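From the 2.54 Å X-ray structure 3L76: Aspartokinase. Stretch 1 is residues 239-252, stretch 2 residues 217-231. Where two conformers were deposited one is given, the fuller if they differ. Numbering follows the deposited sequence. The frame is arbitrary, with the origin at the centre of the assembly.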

# COMPACT_ATOMS: atom_id res chain seq x y z
N GLY A 239 16.22 14.63 26.17
CA GLY A 239 16.66 14.62 24.80
C GLY A 239 17.33 15.93 24.43
O GLY A 239 17.72 16.71 25.30
N THR A 240 17.48 16.18 23.14
CA THR A 240 18.13 17.38 22.66
C THR A 240 17.15 18.36 22.01
O THR A 240 16.48 18.04 21.03
CB THR A 240 19.27 17.06 21.67
OG1 THR A 240 20.23 16.19 22.29
CG2 THR A 240 19.95 18.33 21.21
N LYS A 241 17.08 19.56 22.56
CA LYS A 241 16.19 20.60 22.08
C LYS A 241 16.83 21.38 20.93
O LYS A 241 17.91 21.93 21.06
CB LYS A 241 15.85 21.54 23.24
CG LYS A 241 14.83 22.61 22.92
CD LYS A 241 14.51 23.43 24.17
CE LYS A 241 14.29 22.52 25.36
NZ LYS A 241 13.57 23.22 26.45
N VAL A 242 16.15 21.40 19.79
CA VAL A 242 16.63 22.16 18.65
C VAL A 242 15.91 23.51 18.58
O VAL A 242 14.72 23.60 18.28
CB VAL A 242 16.48 21.38 17.33
CG1 VAL A 242 16.91 22.23 16.15
CG2 VAL A 242 17.30 20.11 17.39
N VAL A 243 16.66 24.56 18.85
CA VAL A 243 16.11 25.86 19.20
C VAL A 243 16.09 26.84 18.01
O VAL A 243 17.04 26.90 17.23
CB VAL A 243 16.92 26.45 20.38
CG1 VAL A 243 16.51 27.88 20.68
CG2 VAL A 243 16.77 25.57 21.59
N ALA A 244 15.02 27.60 17.90
CA ALA A 244 14.82 28.48 16.75
C ALA A 244 14.63 29.93 17.20
O ALA A 244 14.38 30.19 18.37
CB ALA A 244 13.61 27.99 15.94
N PRO A 245 14.71 30.89 16.26
CA PRO A 245 14.32 32.24 16.65
C PRO A 245 12.81 32.28 16.83
O PRO A 245 12.11 31.59 16.09
CB PRO A 245 14.69 33.09 15.43
CG PRO A 245 15.40 32.16 14.48
CD PRO A 245 14.96 30.78 14.82
N PRO A 246 12.31 33.05 17.80
CA PRO A 246 10.86 33.17 17.97
C PRO A 246 10.25 33.86 16.76
O PRO A 246 10.51 35.04 16.54
CB PRO A 246 10.73 34.06 19.20
CG PRO A 246 12.03 33.93 19.92
CD PRO A 246 13.05 33.78 18.84
N VAL A 247 9.46 33.14 15.98
CA VAL A 247 8.85 33.70 14.78
C VAL A 247 7.33 33.70 14.94
O VAL A 247 6.71 32.64 15.08
CB VAL A 247 9.27 32.92 13.52
CG1 VAL A 247 8.46 33.35 12.32
CG2 VAL A 247 10.74 33.11 13.25
N GLN A 248 6.74 34.89 14.93
CA GLN A 248 5.33 35.05 15.24
C GLN A 248 4.56 35.56 14.05
O GLN A 248 5.11 36.29 13.22
CB GLN A 248 5.13 36.02 16.41
CG GLN A 248 5.75 35.60 17.73
CD GLN A 248 5.39 36.55 18.85
OE1 GLN A 248 5.02 37.70 18.61
NE2 GLN A 248 5.48 36.07 20.09
N ASN A 249 3.30 35.13 13.96
CA ASN A 249 2.34 35.59 12.96
C ASN A 249 2.68 35.31 11.50
O ASN A 249 2.14 35.94 10.59
CB ASN A 249 2.00 37.07 13.17
CG ASN A 249 1.33 37.33 14.51
OD1 ASN A 249 0.27 36.76 14.80
ND2 ASN A 249 1.94 38.17 15.33
N ARG A 250 3.57 34.35 11.26
CA ARG A 250 3.73 33.84 9.91
C ARG A 250 2.85 32.60 9.80
O ARG A 250 2.92 31.70 10.64
CB ARG A 250 5.18 33.49 9.58
CG ARG A 250 6.21 34.34 10.28
CD ARG A 250 6.10 35.82 9.94
NE ARG A 250 6.67 36.63 11.01
CZ ARG A 250 7.94 37.01 11.08
NH1 ARG A 250 8.79 36.68 10.12
NH2 ARG A 250 8.35 37.73 12.11
N SER A 251 2.00 32.58 8.78
CA SER A 251 1.11 31.46 8.56
C SER A 251 1.70 30.52 7.52
O SER A 251 2.17 30.96 6.46
CB SER A 251 -0.25 31.98 8.08
OG SER A 251 -0.07 32.97 7.07
N LEU A 252 1.68 29.22 7.81
CA LEU A 252 2.13 28.24 6.83
C LEU A 252 1.12 28.16 5.70
O LEU A 252 0.29 27.25 5.65
CB LEU A 252 2.36 26.86 7.42
CG LEU A 252 2.98 25.94 6.36
CD1 LEU A 252 4.45 26.24 6.24
CD2 LEU A 252 2.76 24.46 6.67
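Stretch 2, residues 217-231: AVEIARNYGIPLVVR

The apolar centre of the contact is V242, a buried valine with chi1 t that carries the largest covered area in either stretch. Its CB lies 3.6 Å from L228 CB, the cross-strand neighbour, while its CG2 reaches V230 CG2 at 4.4 Å and its CG1 meets V218 CG2 of the helix at 4.0 Å. One beta-branched side chain thus touches both the strand and the helix of stretch 2. T240, V242, L228 and V230 all project from the same face of the sheet; K241 and V229 take the other.

What holds these side chains in register is a two-stranded antiparallel pairing. Strand 228-231 runs against strand 240-243 at 157° between their N-to-C directions, with the axes 4.4 Å apart at closest approach. V242 and L228 form one hydrogen-bonded pair, V242 N to L228 O at 2.8 Å and L228 N to V242 O at 3.2 Å; T240 and V230 form the next, T240 N to V230 O at 2.7 Å and V230 N to T240 O at 2.8 Å. Between them K241 and V229 make a non-hydrogen-bonded pair, their CA atoms 4.4 Å apart, where CA-H...O contacts fill in: K241 CA to L228 O and V229 CA to T240 O, both 3.4 Å. Just before the strand, G239 CA sits 3.2 Å from V230 O, and a CB there would clash with that oxygen and with R231 CG.

Past the strand, stretch 1 continues as loop along the C-terminal part of the helix of stretch 2. A244 points toward it, its CB 3.9 Å from R222 CA, and P245 CD rests 3.7 Å from R222 CG. The helix gives way at G225, whose positive phi belongs to a Schellman motif: I226 N bonds back to A221 O at 2.9 Å, and G225 N to R222 O at 3.4 Å, weakly. A CB on G225 would clash with V247 N, so the bare backbone leaves room for the loop; V247 CB approaches G225 N to 4.0 Å.

Farther out, the Y224 side chain, whose CA-to-CB bond points away, brings its ring back to stretch 1. L252 CD1 lies over one ring face, 3.6 Å from the centroid, and S251 O is at the edge, 4.4 Å from Y224 CE1, although S251 and L252 are poorly ordered. At the polar edge each stretch satisfies polar groups within itself: R222 NE and NH2 donate to the N223 side chain at OD1, 3.1 and 3.0 Å, and R250 NE to the backbone O of Q248 at 2.7 Å.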

# COMPACT_ATOMS: atom_id res chain seq x y z
N ALA A 217 14.17 19.54 7.46
CA ALA A 217 13.16 19.68 8.50
C ALA A 217 13.58 20.66 9.60
O ALA A 217 12.77 21.47 10.09
CB ALA A 217 12.83 18.31 9.08
N VAL A 218 14.84 20.60 10.01
CA VAL A 218 15.32 21.57 10.98
C VAL A 218 15.27 22.98 10.39
O VAL A 218 15.00 23.94 11.10
CB VAL A 218 16.72 21.20 11.56
CG1 VAL A 218 17.60 20.66 10.49
CG2 VAL A 218 17.36 22.40 12.21
N GLU A 219 15.48 23.09 9.08
CA GLU A 219 15.41 24.37 8.38
C GLU A 219 13.97 24.89 8.26
O GLU A 219 13.73 26.10 8.29
CB GLU A 219 16.07 24.26 7.01
CG GLU A 219 15.88 25.49 6.10
CD GLU A 219 16.66 25.34 4.81
OE1 GLU A 219 17.87 25.68 4.80
OE2 GLU A 219 16.07 24.86 3.82
N ILE A 220 13.01 23.99 8.12
CA ILE A 220 11.61 24.40 8.09
C ILE A 220 11.23 24.89 9.48
O ILE A 220 10.64 25.95 9.62
CB ILE A 220 10.69 23.28 7.60
CG1 ILE A 220 10.82 23.13 6.09
CG2 ILE A 220 9.24 23.60 7.93
CD1 ILE A 220 10.36 21.79 5.59
N ALA A 221 11.63 24.14 10.51
CA ALA A 221 11.39 24.53 11.90
C ALA A 221 11.95 25.92 12.21
O ALA A 221 11.26 26.76 12.79
CB ALA A 221 11.94 23.51 12.87
N ARG A 222 13.20 26.16 11.82
CA ARG A 222 13.79 27.48 12.05
C ARG A 222 12.93 28.55 11.40
O ARG A 222 12.66 29.59 12.00
CB ARG A 222 15.22 27.58 11.49
CG ARG A 222 15.88 28.95 11.77
CD ARG A 222 17.08 29.26 10.85
NE ARG A 222 16.66 29.44 9.47
CZ ARG A 222 17.36 29.04 8.41
NH1 ARG A 222 18.52 28.41 8.58
NH2 ARG A 222 16.90 29.24 7.19
N ASN A 223 12.51 28.31 10.16
CA ASN A 223 11.79 29.33 9.41
C ASN A 223 10.38 29.63 9.92
O ASN A 223 9.86 30.72 9.67
CB ASN A 223 11.76 29.01 7.92
CG ASN A 223 13.10 29.22 7.23
OD1 ASN A 223 14.05 29.80 7.78
ND2 ASN A 223 13.18 28.75 6.00
N TYR A 224 9.76 28.68 10.62
CA TYR A 224 8.42 28.89 11.16
C TYR A 224 8.41 28.90 12.68
O TYR A 224 7.37 28.84 13.31
CB TYR A 224 7.42 27.88 10.59
CG TYR A 224 7.24 28.03 9.10
CD1 TYR A 224 6.23 28.83 8.57
CD2 TYR A 224 8.10 27.42 8.21
CE1 TYR A 224 6.08 28.98 7.21
CE2 TYR A 224 7.97 27.57 6.86
CZ TYR A 224 6.97 28.35 6.36
OH TYR A 224 6.84 28.49 4.99
N GLY A 225 9.60 28.99 13.27
CA GLY A 225 9.73 29.13 14.71
C GLY A 225 9.15 27.96 15.46
O GLY A 225 8.53 28.13 16.50
N ILE A 226 9.35 26.76 14.93
CA ILE A 226 8.83 25.57 15.58
C ILE A 226 9.87 24.92 16.49
O ILE A 226 10.89 24.41 16.02
CB ILE A 226 8.33 24.53 14.55
CG1 ILE A 226 7.44 25.20 13.49
CG2 ILE A 226 7.59 23.40 15.25
CD1 ILE A 226 6.10 25.61 14.02
N PRO A 227 9.60 24.92 17.79
CA PRO A 227 10.51 24.24 18.72
C PRO A 227 10.60 22.76 18.36
O PRO A 227 9.57 22.15 18.06
CB PRO A 227 9.81 24.40 20.07
CG PRO A 227 8.76 25.46 19.88
CD PRO A 227 8.36 25.37 18.45
N LEU A 228 11.80 22.20 18.40
CA LEU A 228 12.04 20.81 18.06
C LEU A 228 12.74 20.08 19.19
O LEU A 228 13.47 20.70 19.98
CB LEU A 228 12.93 20.72 16.82
CG LEU A 228 12.27 20.49 15.47
CD1 LEU A 228 13.36 20.22 14.45
CD2 LEU A 228 11.30 19.32 15.56
N VAL A 229 12.55 18.77 19.25
CA VAL A 229 13.18 17.95 20.27
C VAL A 229 13.53 16.57 19.73
O VAL A 229 12.65 15.83 19.29
CB VAL A 229 12.24 17.73 21.47
CG1 VAL A 229 13.00 17.08 22.60
CG2 VAL A 229 11.64 19.04 21.93
N VAL A 230 14.81 16.24 19.79
CA VAL A 230 15.29 14.90 19.44
C VAL A 230 15.39 14.09 20.73
O VAL A 230 16.19 14.40 21.60
CB VAL A 230 16.65 14.96 18.74
CG1 VAL A 230 17.15 13.56 18.41
CG2 VAL A 230 16.54 15.80 17.49
N ARG A 231 14.55 13.07 20.84
CA ARG A 231 14.50 12.25 22.05
C ARG A 231 14.60 10.78 21.68
O ARG A 231 14.66 10.43 20.50
CB ARG A 231 13.21 12.50 22.82
CG ARG A 231 13.14 13.85 23.51
CD ARG A 231 11.71 14.34 23.65
NE ARG A 231 11.11 14.04 24.95
CZ ARG A 231 10.72 14.97 25.82
NH1 ARG A 231 10.86 16.26 25.53
NH2 ARG A 231 10.19 14.61 26.98